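Local coordinates for Exo beta-1,2-glucooligosaccharide sophorohydrolase (non-reducing end) (Parabacteroides distasonis ATCC 8503, PDB 5Z06), which hydrolyses linear beta-1,2-glucan and beta-1,2-glucooligosaccharides of four or more glucose units, releasing sophorose from the non-reducing end, at residues G329-V334 with V671-E676; A335-G340 with R406-Q411. All blocks are in the same frame, centred on the assembly; numbering follows the deposited sequence.

Contact 1: G329-V334 with V671-E676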
loop_
_atom_site.group_PDB
_atom_site.type_symbol
_atom_site.label_atom_id
_atom_site.label_comp_id
_atom_site.label_asym_id
_atom_site.label_seq_id
_atom_site.Cartn_x
_atom_site.Cartn_y
_atom_site.Cartn_z
ATOM N N GLY A 329 10.651 -8.206 -0.979
ATOM C CA GLY A 329 9.935 -9.149 -0.168
ATOM C C GLY A 329 10.721 -10.410 0.066
ATOM O O GLY A 329 10.700 -10.979 1.137
ATOM N N ILE A 330 11.387 -10.837 -0.983
ATOM C CA ILE A 330 12.366 -11.912 -0.933
ATOM C C ILE A 330 13.333 -11.686 0.219
ATOM O O ILE A 330 13.612 -12.598 0.992
ATOM C CB ILE A 330 13.071 -12.005 -2.304
ATOM C CG1 ILE A 330 12.220 -12.891 -3.216
ATOM C CG2 ILE A 330 14.507 -12.497 -2.198
ATOM C CD1 ILE A 330 12.592 -12.782 -4.678
ATOM N N MET A 331 13.799 -10.451 0.331
ATOM C CA MET A 331 14.701 -10.052 1.407
ATOM C C MET A 331 14.009 -10.012 2.759
ATOM O O MET A 331 14.595 -10.462 3.732
ATOM C CB MET A 331 15.369 -8.722 1.089
ATOM C CG MET A 331 16.243 -8.887 -0.124
ATOM S SD MET A 331 16.643 -7.297 -0.811
ATOM C CE MET A 331 18.141 -7.063 0.090
ATOM N N ALA A 332 12.761 -9.535 2.779
ATOM C CA ALA A 332 11.924 -9.614 3.961
ATOM C C ALA A 332 11.741 -11.056 4.391
ATOM O O ALA A 332 11.744 -11.349 5.593
ATOM C CB ALA A 332 10.569 -8.951 3.726
ATOM N N ILE A 333 11.575 -11.965 3.433
ATOM C CA ILE A 333 11.403 -13.362 3.786
ATOM C C ILE A 333 12.691 -13.948 4.374
ATOM O O ILE A 333 12.654 -14.650 5.386
ATOM C CB ILE A 333 10.872 -14.212 2.616
ATOM C CG1 ILE A 333 9.461 -13.786 2.262
ATOM C CG2 ILE A 333 10.836 -15.666 3.024
ATOM C CD1 ILE A 333 8.984 -14.223 0.890
ATOM N N VAL A 334 13.835 -13.624 3.785
ATOM C CA VAL A 334 15.101 -14.075 4.349
ATOM C C VAL A 334 15.240 -13.603 5.806
ATOM O O VAL A 334 15.574 -14.402 6.698
ATOM C CB VAL A 334 16.280 -13.607 3.496
ATOM C CG1 VAL A 334 17.605 -13.769 4.205
ATOM C CG2 VAL A 334 16.300 -14.388 2.199
ATOM N N VAL A 671 10.742 -1.963 5.224
ATOM C CA VAL A 671 10.702 -1.761 6.662
ATOM C C VAL A 671 11.329 -2.980 7.353
ATOM O O VAL A 671 12.251 -2.845 8.166
ATOM C CB VAL A 671 9.271 -1.518 7.147
ATOM C CG1 VAL A 671 9.235 -1.401 8.681
ATOM C CG2 VAL A 671 8.710 -0.267 6.464
ATOM N N THR A 672 10.854 -4.160 6.996
ATOM C CA THR A 672 11.425 -5.389 7.562
ATOM C C THR A 672 12.921 -5.442 7.303
ATOM O O THR A 672 13.704 -5.685 8.203
ATOM C CB THR A 672 10.759 -6.614 6.954
ATOM O OG1 THR A 672 9.350 -6.542 7.202
ATOM C CG2 THR A 672 11.324 -7.940 7.549
ATOM N N VAL A 673 13.302 -5.167 6.063
ATOM C CA VAL A 673 14.650 -5.402 5.607
ATOM C C VAL A 673 15.607 -4.420 6.233
ATOM O O VAL A 673 16.661 -4.813 6.714
ATOM C CB VAL A 673 14.736 -5.287 4.080
ATOM C CG1 VAL A 673 16.196 -5.240 3.624
ATOM C CG2 VAL A 673 14.023 -6.460 3.440
ATOM N N MET A 674 15.245 -3.137 6.216
ATOM C CA MET A 674 16.139 -2.114 6.767
ATOM C C MET A 674 16.145 -2.152 8.276
ATOM O O MET A 674 17.163 -1.881 8.893
ATOM C CB MET A 674 15.776 -0.733 6.239
ATOM C CG MET A 674 15.992 -0.660 4.742
ATOM S SD MET A 674 17.741 -0.822 4.356
ATOM C CE MET A 674 18.110 0.839 3.829
ATOM N N ILE A 675 15.023 -2.496 8.891
ATOM C CA ILE A 675 15.079 -2.790 10.331
ATOM C C ILE A 675 16.135 -3.842 10.541
ATOM O O ILE A 675 17.016 -3.649 11.376
ATOM C CB ILE A 675 13.729 -3.185 10.944
ATOM C CG1 ILE A 675 12.874 -1.909 11.068
ATOM C CG2 ILE A 675 13.924 -3.817 12.324
ATOM C CD1 ILE A 675 11.428 -2.130 11.444
ATOM N N GLU A 676 16.077 -4.900 9.740
ATOM C CA GLU A 676 17.000 -6.006 9.902
ATOM C C GLU A 676 18.434 -5.597 9.686
ATOM O O GLU A 676 19.284 -6.045 10.413
ATOM C CB GLU A 676 16.652 -7.171 8.973
ATOM C CG GLU A 676 17.333 -8.485 9.342
ATOM C CD GLU A 676 17.078 -8.874 10.783
ATOM O OE1 GLU A 676 15.913 -8.818 11.225
ATOM O OE2 GLU A 676 18.051 -9.183 11.491
#
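Thr672 faces two ways: its OG1 gives a hydrogen bond to the backbone O of Gln292, on helix 284-297, while its carbon side meets Ala332. With chi1 at -58°, OG1 lies beside the threonine's own backbone N and anti to its carbonyl carbon, whereas the methyl CG2 lies anti to that N and comes to 4.0 Å from Ala332 O. The CB atoms of Ala332 and Thr672 are also 4.0 Å apart. The next residue, Val673, presses CG2 onto the backbone of helix 323-338, 3.4 Å from Ala332 N and 3.5 Å from Met331 CB, the one methyl covering the junction of Met331 and Ala332.

With the small Ala332 at the crossing, the axes of the two short segments approach to 8.4 Å at an angle of 52°, with 5.3 Å between Ala332 CA and Val673 CA. Buried helix pairs of this kind are consistent with the (alpha/alpha)6 toroid of six-hairpin glycosidases, the clan to which this family belongs. The bent side chain of Met331 also touches Thr404 of helix 392-408 and Leu542 in a loop. On the other flank of helix 323-338, Ile330 and Ile333 pack on Phe351 of helix 344-360.

Contact 2: A335-G340 with R406-Q411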
loop_
_atom_site.group_PDB
_atom_site.type_symbol
_atom_site.label_atom_id
_atom_site.label_comp_id
_atom_site.label_asym_id
_atom_site.label_seq_id
_atom_site.Cartn_x
_atom_site.Cartn_y
_atom_site.Cartn_z
ATOM N N ALA A 335 14.965 -12.316 6.038
ATOM C CA ALA A 335 14.981 -11.752 7.383
ATOM C C ALA A 335 14.036 -12.533 8.281
ATOM O O ALA A 335 14.386 -12.846 9.407
ATOM C CB ALA A 335 14.568 -10.284 7.370
ATOM N N GLY A 336 12.843 -12.816 7.756
ATOM C CA GLY A 336 11.792 -13.488 8.494
ATOM C C GLY A 336 12.207 -14.887 8.906
ATOM O O GLY A 336 11.807 -15.364 9.977
ATOM N N ILE A 337 13.023 -15.531 8.071
ATOM C CA ILE A 337 13.572 -16.838 8.416
ATOM C C ILE A 337 14.564 -16.682 9.579
ATOM O O ILE A 337 14.489 -17.418 10.567
ATOM C CB ILE A 337 14.276 -17.521 7.238
ATOM C CG1 ILE A 337 13.283 -17.802 6.106
ATOM C CG2 ILE A 337 14.887 -18.846 7.703
ATOM C CD1 ILE A 337 13.949 -18.113 4.783
ATOM N N GLU A 338 15.477 -15.722 9.454
ATOM C CA GLU A 338 16.450 -15.462 10.512
ATOM C C GLU A 338 15.783 -15.085 11.809
ATOM O O GLU A 338 16.196 -15.554 12.850
ATOM C CB GLU A 338 17.444 -14.358 10.137
ATOM C CG GLU A 338 18.630 -14.825 9.326
ATOM C CD GLU A 338 19.368 -15.979 9.956
ATOM O OE1 GLU A 338 20.031 -15.791 10.978
ATOM O OE2 GLU A 338 19.250 -17.079 9.426
ATOM N N ARG A 339 14.748 -14.254 11.745
ATOM C CA ARG A 339 13.988 -13.871 12.945
ATOM C C ARG A 339 13.047 -14.944 13.470
ATOM O O ARG A 339 12.334 -14.696 14.449
ATOM C CB ARG A 339 13.149 -12.641 12.642
ATOM C CG ARG A 339 13.955 -11.397 12.438
ATOM C CD ARG A 339 14.331 -10.784 13.767
ATOM N NE ARG A 339 15.594 -10.095 13.658
ATOM C CZ ARG A 339 16.374 -9.752 14.683
ATOM N NH1 ARG A 339 16.016 -10.021 15.928
ATOM N NH2 ARG A 339 17.532 -9.146 14.461
ATOM N N GLY A 340 12.982 -16.092 12.795
ATOM C CA GLY A 340 12.158 -17.209 13.224
ATOM C C GLY A 340 10.665 -16.993 13.071
ATOM O O GLY A 340 9.899 -17.643 13.765
ATOM N N ARG A 406 20.290 -15.967 -2.601
ATOM C CA ARG A 406 21.235 -16.969 -3.071
ATOM C C ARG A 406 22.406 -17.161 -2.114
ATOM O O ARG A 406 22.916 -18.259 -1.978
ATOM C CB ARG A 406 21.729 -16.581 -4.461
ATOM C CG ARG A 406 22.502 -17.642 -5.185
ATOM C CD ARG A 406 23.978 -17.453 -4.964
ATOM N NE ARG A 406 24.728 -18.448 -5.707
ATOM C CZ ARG A 406 25.805 -19.099 -5.271
ATOM N NH1 ARG A 406 26.300 -18.927 -4.044
ATOM N NH2 ARG A 406 26.382 -19.966 -6.078
ATOM N N GLN A 407 22.843 -16.081 -1.478
ATOM C CA GLN A 407 23.871 -16.163 -0.460
ATOM C C GLN A 407 23.340 -16.735 0.823
ATOM O O GLN A 407 24.077 -17.364 1.540
ATOM C CB GLN A 407 24.470 -14.785 -0.209
ATOM C CG GLN A 407 25.181 -14.250 -1.427
ATOM C CD GLN A 407 26.254 -15.202 -1.870
ATOM O OE1 GLN A 407 26.020 -16.035 -2.726
ATOM N NE2 GLN A 407 27.402 -15.135 -1.215
ATOM N N TYR A 408 22.065 -16.484 1.119
ATOM C CA TYR A 408 21.434 -17.018 2.302
ATOM C C TYR A 408 21.287 -18.528 2.243
ATOM O O TYR A 408 21.641 -19.211 3.213
ATOM C CB TYR A 408 20.048 -16.404 2.531
ATOM C CG TYR A 408 19.466 -16.795 3.874
ATOM C CD1 TYR A 408 19.974 -16.263 5.049
ATOM C CD2 TYR A 408 18.436 -17.696 3.968
ATOM C CE1 TYR A 408 19.452 -16.614 6.286
ATOM C CE2 TYR A 408 17.905 -18.043 5.199
ATOM C CZ TYR A 408 18.424 -17.499 6.351
ATOM O OH TYR A 408 17.898 -17.860 7.574
ATOM N N PHE A 409 20.751 -19.032 1.130
ATOM C CA PHE A 409 20.442 -20.450 0.988
ATOM C C PHE A 409 21.679 -21.174 0.484
ATOM O O PHE A 409 21.747 -21.615 -0.656
ATOM C CB PHE A 409 19.235 -20.665 0.076
ATOM C CG PHE A 409 17.958 -20.126 0.643
ATOM C CD1 PHE A 409 17.348 -20.759 1.732
ATOM C CD2 PHE A 409 17.347 -18.986 0.097
ATOM C CE1 PHE A 409 16.160 -20.268 2.252
ATOM C CE2 PHE A 409 16.174 -18.488 0.625
ATOM C CZ PHE A 409 15.588 -19.120 1.715
ATOM N N ASN A 410 22.645 -21.300 1.384
ATOM C CA ASN A 410 23.991 -21.763 1.077
ATOM C C ASN A 410 24.235 -23.194 1.555
ATOM O O ASN A 410 25.366 -23.646 1.571
ATOM C CB ASN A 410 24.990 -20.844 1.774
ATOM C CG ASN A 410 24.964 -20.988 3.290
ATOM O OD1 ASN A 410 23.965 -21.389 3.877
ATOM N ND2 ASN A 410 26.067 -20.638 3.926
ATOM N N GLN A 411 23.188 -23.892 1.960
ATOM C CA GLN A 411 23.368 -25.233 2.497
ATOM C C GLN A 411 23.582 -26.215 1.351
ATOM O O GLN A 411 23.048 -26.028 0.249
ATOM C CB GLN A 411 22.145 -25.674 3.289
ATOM C CG GLN A 411 21.784 -24.768 4.439
ATOM C CD GLN A 411 22.025 -25.423 5.743
ATOM O OE1 GLN A 411 23.153 -25.804 6.058
ATOM N NE2 GLN A 411 20.964 -25.582 6.517
#
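Two torsions bring Tyr408 and Glu338 together: chi1 of the tyrosine (-171°) sets CG opposite its backbone N, and chi2 of the glutamate (-53°) bends the chain, bringing its carboxylate round to the phenol. Glu338 OE2 arrives at the edge of the Tyr408 ring, near the ring plane, with carboxylate and ring planes 70° apart. Tyr408 OH is the donor in a hydrogen bond to Glu338 OE2; the modelled length of 2.4 Å is very short and its exact value doubtful.

Ile337 packs alongside. Its CG2 lies 3.2 Å from Tyr408 OH, and CD1 reaches past the tyrosine, 4.0 Å from Tyr408 CE2, to lie 3.6 Å from Phe409 CZ. Tyr408 in turn sets CD2 over the centre of the Phe409 ring, 3.7 Å above its plane. The two segments cover the C-terminal ends of helices 323-338 and 392-408 and the residues that follow: the first closes in a Schellman motif at Gly340, the second gives way to an inverse gamma turn centred on Phe409. Helix 344-360 joins in through Arg344, which bonds Tyr408 O. The buried phenol probably finds its polar partner in the exposed Glu338, an arrangement consistent with an ionised carboxylate.

Overall arrangement
From the N terminus, the chain passes its beta-rich part before reaching helix 323-338, which serves both contacts in succession: residues 329-334 in contact 1, then 335-340 in contact 2. Contact 2 closes first, returning after 65 residues at the end of helix 392-408. Contact 1 closes only at helix 665-680, with 336 residues separating its two segments, so the shorter loop falls wholly within the longer. Their centres are 11 Å apart and they meet directly: Arg339 NE forms a 2.8 Å salt bridge with Glu676 OE1, and Val334 CG1 packs 3.5 Å from Tyr408 CD1. Helix 323-338 is thereby joined to helix 392-408 and to helix 665-680 near the C terminus, within the helical domain.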